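Local coordinates for protein DNA endonuclease I-HmuI (Bacillus phage SPO1, PDB 1U3E) that probably cuts DNA as a phage HNH homing endonuclease, gripping its target along an extended chain and holding a manganese ion beside the DNA backbone, at residues P122-P128 / G165-K171; L71-K76 / N87-Q93. All coordinates share one frame. Residue numbers count along the deposited sequence, not the author numbering.

In the fold
From the N terminus the chain first lays down the small four-stranded antiparallel sheet of strands 3-5, 13-16, 21-23 and 29-30, then strands 41-46 and 49-54 and helix 55-63. Contact 2 follows, a hairpin in which 71-76 and 87-93 pair across a ten-residue loop without helix or strand; helix 93-103 leaves directly from its second strand. After helix 109-118 comes contact 1, where 122-128 pairs with 165-171 and closes a 36-residue loop carrying strand 132-135 and helices 138-145 and 149-157. The two contacts lie in series, neither nesting nor crossing, with centres 53 Å apart and nearest atoms about 33 Å apart. Contact 2 belongs to the HNH nuclease region, contact 1 to the C-terminal NUMOD-like domain.

Contact 1: residues P122-P128 / G165-K171; sequences PIIVISP and GYTFRYK. With EDO (1,2-ethanediol), chain O; nucleotides of chain A.
In the C-terminal NUMOD-like domain, of the helix-turn-helix clan, a small antiparallel sheet is built from the chain's last strand, 167-170, lying beside 123-126. The strand axes come within 4.6 Å at 155°. Ile-124/Arg-169 and Ile-126/Thr-167 are hydrogen-bonded pairs, Ile-123/Tyr-170 and Val-125/Phe-168 non-hydrogen-bonded ones. Ile-124 N to Arg-169 O is 2.7 Å, Arg-169 N to Ile-124 O 3.2 Å and Ile-126 N to Thr-167 O 3.2 Å; Thr-167 N to Ile-126 O, 3.4 Å, is weak. Lys-171 N to Pro-122 O, 3.0 Å, adds a further rung. On one face Val-125 (t) sets CG1 3.7 Å from Phe-168 CE2 and 3.6 Å from Tyr-166 CD2, both rings in m; Ile-124, Ile-126, Thr-167 and Arg-169 point to the other. Gly-165 has positive phi (85°), where a CB would jam against the preceding carbonyl. Tyr-170 points away from the pairing, and its OH makes a weak 3.4 Å hydrogen bond to OP2 of DT24 of chain A, a DNA backbone contact. Strand 123-126 is the middle one, with 132-135 on its other edge; Leu-145 of helix 138-145 packs on Val-125, and Val-155 of helix 149-157 on Phe-168.

Contact 2: residues L71-K76 / N87-Q93; sequences LVVDHK and NLRWVTQ. With MN (manganese (II) ion), chain K; nucleotides of chain C; nucleotides of chain A.
Leu-71, Trp-90 and Lys-76 bury the most surface in this two-stranded hairpin, whose axes pass 4.6 Å apart at 141°. At one end Leu-71 (mt) lays CD2 3.3 Å from Val-91 O, while its CB lies 4.0 Å from Trp-90 CE3. Trp-90 (m, chi2 98°) takes Val-73 (t) over its six-membered ring as a CH-pi contact, CG2 3.4 Å from the centroid; helix 55-63 adds Arg-57 and Ile-61 against this indole. Next to the Val-73/Trp-90 non-hydrogen-bonded pair, Val-72 and Val-91 exchange two 2.8 Å N-to-O bonds, and Asp-74 N reaches Arg-89 O at 3.0 Å. Followed by helix 93-103, the hairpin makes the beta-beta-alpha metal motif of HNH nucleases. Asp-74 OD1 binds manganese at 2.5 Å, beside OP3 of DG1 of chain C at 2.3 Å from the ion, with Asn-96 also a ligand; Asp-74 OD2 forms a salt bridge with Arg-89 NE, 2.8 Å. His-75 ND1 bonds OP2 of DG1 of chain C at 2.9 Å, NE2 being held by Asn-83, and Leu-88 CD2 sits 3.5 Å over the imidazole centroid. Val-73 N donates to OP1 of DT2 of chain C, 2.8 Å. At the far end Lys-76 N bonds Asn-87 O at 2.7 Å, and its extended side chain passes CE 3.9 Å from Leu-88 O, NZ finding Thr-86 O.

Contact 1: residues P122-P128 / G165-K171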
loop_
_atom_site.group_PDB
_atom_site.type_symbol
_atom_site.label_atom_id
_atom_site.label_comp_id
_atom_site.label_asym_id
_atom_site.label_seq_id
_atom_site.Cartn_x
_atom_site.Cartn_y
_atom_site.Cartn_z
ATOM N N PRO D 122 -3.063 -19.532 18.164
ATOM C CA PRO D 122 -3.169 -20.199 19.460
ATOM C C PRO D 122 -3.626 -21.623 19.239
ATOM O O PRO D 122 -4.534 -21.873 18.462
ATOM C CB PRO D 122 -4.216 -19.365 20.185
ATOM C CG PRO D 122 -4.007 -18.019 19.623
ATOM C CD PRO D 122 -3.888 -18.315 18.156
ATOM N N ILE D 123 -2.992 -22.554 19.927
ATOM C CA ILE D 123 -3.327 -23.958 19.781
ATOM C C ILE D 123 -3.639 -24.558 21.136
ATOM O O ILE D 123 -3.314 -23.984 22.175
ATOM C CB ILE D 123 -2.145 -24.733 19.208
ATOM C CG1 ILE D 123 -0.992 -24.682 20.209
ATOM C CG2 ILE D 123 -1.716 -24.134 17.872
ATOM C CD1 ILE D 123 0.157 -25.545 19.848
ATOM N N ILE D 124 -4.260 -25.726 21.125
ATOM C CA ILE D 124 -4.578 -26.416 22.362
ATOM C C ILE D 124 -3.890 -27.783 22.374
ATOM O O ILE D 124 -4.021 -28.574 21.442
ATOM C CB ILE D 124 -6.103 -26.571 22.522
ATOM C CG1 ILE D 124 -6.722 -25.211 22.825
ATOM C CG2 ILE D 124 -6.427 -27.516 23.645
ATOM C CD1 ILE D 124 -8.223 -25.231 22.826
ATOM N N VAL D 125 -3.128 -28.043 23.427
ATOM C CA VAL D 125 -2.436 -29.318 23.551
ATOM C C VAL D 125 -3.249 -30.276 24.418
ATOM O O VAL D 125 -3.890 -29.865 25.383
ATOM C CB VAL D 125 -1.042 -29.146 24.200
ATOM C CG1 VAL D 125 -0.257 -30.442 24.115
ATOM C CG2 VAL D 125 -0.296 -28.039 23.521
ATOM N N ILE D 126 -3.234 -31.553 24.057
ATOM C CA ILE D 126 -3.930 -32.557 24.838
ATOM C C ILE D 126 -2.885 -33.592 25.239
ATOM O O ILE D 126 -2.275 -34.221 24.385
ATOM C CB ILE D 126 -5.060 -33.248 24.038
ATOM C CG1 ILE D 126 -6.199 -32.275 23.779
ATOM C CG2 ILE D 126 -5.608 -34.431 24.815
ATOM C CD1 ILE D 126 -5.871 -31.262 22.771
ATOM N N SER D 127 -2.670 -33.743 26.543
ATOM C CA SER D 127 -1.705 -34.702 27.064
ATOM C C SER D 127 -2.264 -36.105 26.973
ATOM O O SER D 127 -3.475 -36.301 26.835
ATOM C CB SER D 127 -1.389 -34.410 28.529
ATOM O OG SER D 127 -0.783 -33.145 28.685
ATOM N N PRO D 128 -1.384 -37.111 27.051
ATOM C CA PRO D 128 -1.820 -38.505 26.980
ATOM C C PRO D 128 -2.726 -38.813 28.165
ATOM O O PRO D 128 -3.580 -39.693 28.091
ATOM C CB PRO D 128 -0.509 -39.274 27.038
ATOM C CG PRO D 128 0.463 -38.321 26.390
ATOM C CD PRO D 128 0.086 -37.024 27.032
ATOM N N GLY D 165 2.850 -38.669 21.730
ATOM C CA GLY D 165 1.797 -38.947 22.689
ATOM C C GLY D 165 0.724 -37.850 22.794
ATOM O O GLY D 165 -0.398 -38.127 23.232
ATOM N N TYR D 166 1.064 -36.626 22.412
ATOM C CA TYR D 166 0.092 -35.552 22.479
ATOM C C TYR D 166 -0.642 -35.477 21.149
ATOM O O TYR D 166 -0.297 -36.183 20.209
ATOM C CB TYR D 166 0.753 -34.194 22.761
ATOM C CG TYR D 166 1.770 -34.126 23.866
ATOM C CD1 TYR D 166 3.058 -34.634 23.713
ATOM C CD2 TYR D 166 1.475 -33.505 25.068
ATOM C CE1 TYR D 166 4.016 -34.491 24.710
ATOM C CE2 TYR D 166 2.433 -33.360 26.080
ATOM C CZ TYR D 166 3.694 -33.839 25.885
ATOM O OH TYR D 166 4.661 -33.677 26.848
ATOM N N THR D 167 -1.626 -34.634 21.107
ATOM C CA THR D 167 -2.416 -34.359 19.929
ATOM C C THR D 167 -2.672 -32.862 19.986
ATOM O O THR D 167 -2.520 -32.262 21.048
ATOM C CB THR D 167 -3.720 -35.167 19.867
ATOM O OG1 THR D 167 -4.153 -35.306 18.508
ATOM C CG2 THR D 167 -4.802 -34.473 20.665
ATOM N N PHE D 168 -3.051 -32.247 18.879
ATOM C CA PHE D 168 -3.245 -30.818 18.875
ATOM C C PHE D 168 -4.465 -30.384 18.100
ATOM O O PHE D 168 -4.871 -31.063 17.159
ATOM C CB PHE D 168 -1.971 -30.143 18.371
ATOM C CG PHE D 168 -0.728 -30.741 18.977
ATOM C CD1 PHE D 168 -0.197 -31.916 18.450
ATOM C CD2 PHE D 168 -0.116 -30.173 20.094
ATOM C CE1 PHE D 168 0.922 -32.496 19.031
ATOM C CE2 PHE D 168 0.995 -30.739 20.679
ATOM C CZ PHE D 168 1.522 -31.918 20.150
ATOM N N ARG D 169 -5.043 -29.255 18.497
ATOM C CA ARG D 169 -6.222 -28.704 17.851
ATOM C C ARG D 169 -6.162 -27.200 18.036
ATOM O O ARG D 169 -5.765 -26.729 19.094
ATOM C CB ARG D 169 -7.494 -29.276 18.450
ATOM C CG ARG D 169 -7.573 -30.784 18.480
ATOM C CD ARG D 169 -7.567 -31.357 17.068
ATOM N NE ARG D 169 -6.550 -32.397 16.916
ATOM C CZ ARG D 169 -6.788 -33.705 16.969
ATOM N NH1 ARG D 169 -8.013 -34.137 17.164
ATOM N NH2 ARG D 169 -5.801 -34.583 16.840
ATOM N N TYR D 170 -6.553 -26.441 17.020
ATOM C CA TYR D 170 -6.518 -24.979 17.112
ATOM C C TYR D 170 -7.534 -24.408 18.082
ATOM O O TYR D 170 -8.599 -24.979 18.291
ATOM C CB TYR D 170 -6.781 -24.338 15.755
ATOM C CG TYR D 170 -5.858 -24.776 14.659
ATOM C CD1 TYR D 170 -6.192 -25.834 13.823
ATOM C CD2 TYR D 170 -4.670 -24.093 14.422
ATOM C CE1 TYR D 170 -5.370 -26.192 12.770
ATOM C CE2 TYR D 170 -3.839 -24.439 13.380
ATOM C CZ TYR D 170 -4.192 -25.483 12.551
ATOM O OH TYR D 170 -3.383 -25.776 11.473
ATOM N N LYS D 171 -7.207 -23.270 18.668
ATOM C CA LYS D 171 -8.125 -22.627 19.571
ATOM C C LYS D 171 -8.929 -21.703 18.674
ATOM O O LYS D 171 -8.399 -20.727 18.162
ATOM C CB LYS D 171 -7.368 -21.809 20.607
ATOM C CG LYS D 171 -8.131 -21.596 21.909
ATOM C CD LYS D 171 -9.550 -21.088 21.672
ATOM C CE LYS D 171 -10.375 -21.088 22.954
ATOM N NZ LYS D 171 -9.808 -20.189 24.007
HETATM C C1 EDO O . -6.427 -40.316 26.012
HETATM O O1 EDO O . -5.809 -40.420 27.329
HETATM C C2 EDO O . -6.805 -38.845 25.703
HETATM O O2 EDO O . -7.754 -38.376 26.700
ATOM P P DT A 24 -0.586 -23.446 10.342
ATOM O OP1 DT A 24 -1.969 -23.051 9.997
ATOM O OP2 DT A 24 -0.320 -24.214 11.579
ATOM O "O5'" DT A 24 -0.007 -24.269 9.127
ATOM C "C5'" DT A 24 1.303 -24.023 8.700
ATOM C "C4'" DT A 24 1.428 -24.341 7.240
ATOM O "O4'" DT A 24 2.809 -24.071 6.918
ATOM C "C3'" DT A 24 1.222 -25.830 6.989
ATOM O "O3'" DT A 24 0.634 -26.113 5.712
ATOM C "C2'" DT A 24 2.613 -26.402 7.173
ATOM C "C1'" DT A 24 3.512 -25.276 6.698
ATOM N N1 DT A 24 4.793 -25.199 7.420
ATOM C C2 DT A 24 5.937 -25.220 6.667
ATOM O O2 DT A 24 5.930 -25.234 5.447
ATOM N N3 DT A 24 7.099 -25.223 7.393
ATOM C C4 DT A 24 7.229 -25.196 8.769
ATOM O O4 DT A 24 8.352 -25.207 9.280
ATOM C C5 DT A 24 5.986 -25.152 9.498
ATOM C C7 DT A 24 6.026 -25.123 10.992
ATOM C C6 DT A 24 4.843 -25.144 8.796
#

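Contact 2: residues L71-K76 / N87-Q93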
loop_
_atom_site.group_PDB
_atom_site.type_symbol
_atom_site.label_atom_id
_atom_site.label_comp_id
_atom_site.label_asym_id
_atom_site.label_seq_id
_atom_site.Cartn_x
_atom_site.Cartn_y
_atom_site.Cartn_z
ATOM N N LEU D 71 2.387 2.820 -15.959
ATOM C CA LEU D 71 3.424 3.630 -15.329
ATOM C C LEU D 71 2.849 4.509 -14.260
ATOM O O LEU D 71 1.642 4.730 -14.203
ATOM C CB LEU D 71 4.187 4.469 -16.358
ATOM C CG LEU D 71 5.177 3.618 -17.154
ATOM C CD1 LEU D 71 6.015 4.506 -18.018
ATOM C CD2 LEU D 71 6.058 2.834 -16.208
ATOM N N VAL D 72 3.735 5.013 -13.421
ATOM C CA VAL D 72 3.347 5.828 -12.292
ATOM C C VAL D 72 4.133 7.147 -12.313
ATOM O O VAL D 72 5.273 7.191 -12.777
ATOM C CB VAL D 72 3.590 4.980 -10.998
ATOM C CG1 VAL D 72 4.800 5.466 -10.245
ATOM C CG2 VAL D 72 2.347 4.942 -10.159
ATOM N N VAL D 73 3.513 8.226 -11.843
ATOM C CA VAL D 73 4.164 9.534 -11.829
ATOM C C VAL D 73 4.941 9.766 -10.559
ATOM O O VAL D 73 4.389 9.740 -9.469
ATOM C CB VAL D 73 3.149 10.694 -11.981
ATOM C CG1 VAL D 73 3.856 12.037 -11.757
ATOM C CG2 VAL D 73 2.531 10.665 -13.366
ATOM N N ASP D 74 6.227 10.036 -10.708
ATOM C CA ASP D 74 7.081 10.249 -9.554
ATOM C C ASP D 74 7.479 11.697 -9.317
ATOM O O ASP D 74 7.627 12.474 -10.261
ATOM C CB ASP D 74 8.328 9.390 -9.712
ATOM C CG ASP D 74 9.434 9.785 -8.772
ATOM O OD1 ASP D 74 9.165 9.927 -7.556
ATOM O OD2 ASP D 74 10.577 9.936 -9.259
ATOM N N HIS D 75 7.619 12.050 -8.039
ATOM C CA HIS D 75 8.056 13.376 -7.608
ATOM C C HIS D 75 9.528 13.191 -7.277
ATOM O O HIS D 75 9.853 12.688 -6.204
ATOM C CB HIS D 75 7.347 13.804 -6.333
ATOM C CG HIS D 75 5.972 14.334 -6.552
ATOM N ND1 HIS D 75 4.915 13.532 -6.916
ATOM C CD2 HIS D 75 5.476 15.589 -6.445
ATOM C CE1 HIS D 75 3.825 14.270 -7.022
ATOM N NE2 HIS D 75 4.139 15.522 -6.742
ATOM N N LYS D 76 10.408 13.590 -8.187
ATOM C CA LYS D 76 11.841 13.423 -7.989
ATOM C C LYS D 76 12.334 13.771 -6.592
ATOM O O LYS D 76 12.995 12.965 -5.935
ATOM C CB LYS D 76 12.622 14.263 -9.005
ATOM C CG LYS D 76 12.437 13.861 -10.462
ATOM C CD LYS D 76 13.122 14.856 -11.383
ATOM C CE LYS D 76 12.806 14.566 -12.833
ATOM N NZ LYS D 76 13.513 15.485 -13.767
ATOM N N ASN D 87 9.867 18.506 -11.965
ATOM C CA ASN D 87 10.076 17.653 -10.792
ATOM C C ASN D 87 9.398 16.279 -10.892
ATOM O O ASN D 87 9.599 15.420 -10.035
ATOM C CB ASN D 87 9.556 18.349 -9.539
ATOM C CG ASN D 87 9.837 17.554 -8.281
ATOM O OD1 ASN D 87 10.967 17.143 -8.049
ATOM N ND2 ASN D 87 8.817 17.344 -7.459
ATOM N N LEU D 88 8.591 16.086 -11.934
ATOM C CA LEU D 88 7.854 14.850 -12.146
ATOM C C LEU D 88 8.418 14.049 -13.316
ATOM O O LEU D 88 9.098 14.591 -14.178
ATOM C CB LEU D 88 6.384 15.192 -12.400
ATOM C CG LEU D 88 5.782 16.151 -11.365
ATOM C CD1 LEU D 88 4.426 16.654 -11.813
ATOM C CD2 LEU D 88 5.675 15.443 -10.039
ATOM N N ARG D 89 8.126 12.755 -13.346
ATOM C CA ARG D 89 8.610 11.882 -14.411
ATOM C C ARG D 89 7.905 10.526 -14.379
ATOM O O ARG D 89 7.655 9.969 -13.308
ATOM C CB ARG D 89 10.100 11.658 -14.244
ATOM C CG ARG D 89 10.422 11.003 -12.928
ATOM C CD ARG D 89 11.799 10.414 -12.926
ATOM N NE ARG D 89 12.096 9.770 -11.653
ATOM C CZ ARG D 89 13.091 8.910 -11.481
ATOM N NH1 ARG D 89 13.882 8.601 -12.507
ATOM N NH2 ARG D 89 13.283 8.353 -10.291
ATOM N N TRP D 90 7.588 9.991 -15.550
ATOM C CA TRP D 90 6.925 8.700 -15.606
ATOM C C TRP D 90 7.900 7.597 -15.272
ATOM O O TRP D 90 8.897 7.397 -15.965
ATOM C CB TRP D 90 6.317 8.471 -16.981
ATOM C CG TRP D 90 5.208 9.390 -17.237
ATOM C CD1 TRP D 90 5.253 10.557 -17.939
ATOM C CD2 TRP D 90 3.867 9.250 -16.767
ATOM N NE1 TRP D 90 4.017 11.156 -17.939
ATOM C CE2 TRP D 90 3.146 10.373 -17.227
ATOM C CE3 TRP D 90 3.203 8.284 -16.001
ATOM C CZ2 TRP D 90 1.791 10.554 -16.949
ATOM C CZ3 TRP D 90 1.861 8.465 -15.727
ATOM C CH2 TRP D 90 1.167 9.594 -16.201
ATOM N N VAL D 91 7.607 6.874 -14.205
ATOM C CA VAL D 91 8.484 5.808 -13.773
ATOM C C VAL D 91 7.729 4.521 -13.514
ATOM O O VAL D 91 6.510 4.511 -13.426
ATOM C CB VAL D 91 9.264 6.256 -12.513
ATOM C CG1 VAL D 91 9.760 5.070 -11.724
ATOM C CG2 VAL D 91 10.443 7.127 -12.933
ATOM N N THR D 92 8.488 3.438 -13.412
ATOM C CA THR D 92 7.981 2.093 -13.173
ATOM C C THR D 92 7.866 1.879 -11.659
ATOM O O THR D 92 8.796 2.188 -10.928
ATOM C CB THR D 92 8.959 1.086 -13.817
ATOM O OG1 THR D 92 8.235 -0.028 -14.301
ATOM C CG2 THR D 92 9.969 0.589 -12.836
ATOM N N GLN D 93 6.736 1.367 -11.181
ATOM C CA GLN D 93 6.562 1.172 -9.737
ATOM C C GLN D 93 7.745 0.484 -9.070
ATOM O O GLN D 93 7.996 0.695 -7.894
ATOM C CB GLN D 93 5.291 0.374 -9.423
ATOM C CG GLN D 93 3.981 1.162 -9.506
ATOM C CD GLN D 93 3.159 1.111 -8.212
ATOM O OE1 GLN D 93 1.928 1.202 -8.234
ATOM N NE2 GLN D 93 3.844 0.985 -7.083
HETATM MN MN MN K . 9.055 8.746 -5.390
ATOM O OP3 DG C 1 6.992 9.462 -6.033
ATOM P P DG C 1 5.543 9.833 -5.828
ATOM O OP1 DG C 1 5.284 10.371 -4.441
ATOM O OP2 DG C 1 5.004 10.658 -6.950
ATOM O "O5'" DG C 1 4.760 8.417 -5.893
ATOM C "C5'" DG C 1 3.337 8.386 -6.045
ATOM C "C4'" DG C 1 2.891 7.041 -6.564
ATOM O "O4'" DG C 1 2.780 6.147 -5.446
ATOM C "C3'" DG C 1 1.509 7.056 -7.182
ATOM O "O3'" DG C 1 1.582 7.142 -8.591
ATOM C "C2'" DG C 1 0.983 5.668 -6.880
ATOM C "C1'" DG C 1 1.660 5.297 -5.588
ATOM N N9 DG C 1 0.803 5.533 -4.432
ATOM C C8 DG C 1 1.025 6.423 -3.409
ATOM N N7 DG C 1 0.095 6.393 -2.494
ATOM C C5 DG C 1 -0.795 5.434 -2.950
ATOM C C6 DG C 1 -1.985 4.969 -2.385
ATOM O O6 DG C 1 -2.518 5.318 -1.331
ATOM N N1 DG C 1 -2.580 3.991 -3.171
ATOM C C2 DG C 1 -2.085 3.526 -4.356
ATOM N N2 DG C 1 -2.805 2.577 -4.967
ATOM N N3 DG C 1 -0.964 3.956 -4.900
ATOM C C4 DG C 1 -0.375 4.902 -4.147
ATOM P P DC A 16 0.762 -5.052 -6.945
ATOM O OP1 DC A 16 1.367 -5.694 -8.142
ATOM O OP2 DC A 16 0.532 -5.856 -5.714
ATOM O "O5'" DC A 16 1.678 -3.808 -6.577
ATOM C "C5'" DC A 16 1.968 -2.818 -7.559
ATOM C "C4'" DC A 16 3.436 -2.474 -7.531
ATOM O "O4'" DC A 16 3.650 -1.466 -6.515
ATOM C "C3'" DC A 16 4.293 -3.659 -7.111
ATOM O "O3'" DC A 16 5.568 -3.648 -7.718
ATOM C "C2'" DC A 16 4.367 -3.520 -5.606
ATOM C "C1'" DC A 16 4.322 -2.011 -5.388
ATOM N N1 DC A 16 3.539 -1.654 -4.196
ATOM C C2 DC A 16 4.013 -0.677 -3.323
ATOM O O2 DC A 16 5.065 -0.093 -3.589
ATOM N N3 DC A 16 3.311 -0.393 -2.210
ATOM C C4 DC A 16 2.169 -1.036 -1.963
ATOM N N4 DC A 16 1.502 -0.719 -0.864
ATOM C C5 DC A 16 1.660 -2.027 -2.841
ATOM C C6 DC A 16 2.364 -2.297 -3.936
ATOM P P DT C 2 0.519 8.057 -9.348
ATOM O OP1 DT C 2 0.887 8.074 -10.787
ATOM O OP2 DT C 2 0.538 9.364 -8.639
ATOM O "O5'" DT C 2 -0.861 7.274 -9.114
ATOM C "C5'" DT C 2 -1.056 6.008 -9.785
ATOM C "C4'" DT C 2 -2.457 5.492 -9.546
ATOM O "O4'" DT C 2 -2.514 4.999 -8.198
ATOM C "C3'" DT C 2 -3.577 6.518 -9.677
ATOM O "O3'" DT C 2 -4.207 6.542 -10.935
ATOM C "C2'" DT C 2 -4.594 5.994 -8.696
ATOM C "C1'" DT C 2 -3.815 5.196 -7.714
ATOM N N1 DT C 2 -3.779 5.846 -6.427
ATOM C C2 DT C 2 -4.769 5.448 -5.586
ATOM O O2 DT C 2 -5.645 4.647 -5.870
ATOM N N3 DT C 2 -4.700 6.050 -4.378
ATOM C C4 DT C 2 -3.791 6.970 -3.940
ATOM O O4 DT C 2 -3.885 7.433 -2.800
ATOM C C5 DT C 2 -2.774 7.323 -4.881
ATOM C C7 DT C 2 -1.722 8.312 -4.487
ATOM C C6 DT C 2 -2.812 6.747 -6.089
HETATM O O HOH W 1 9.894 10.429 -5.048
HETATM O O HOH W 2 10.207 7.524 -4.596
#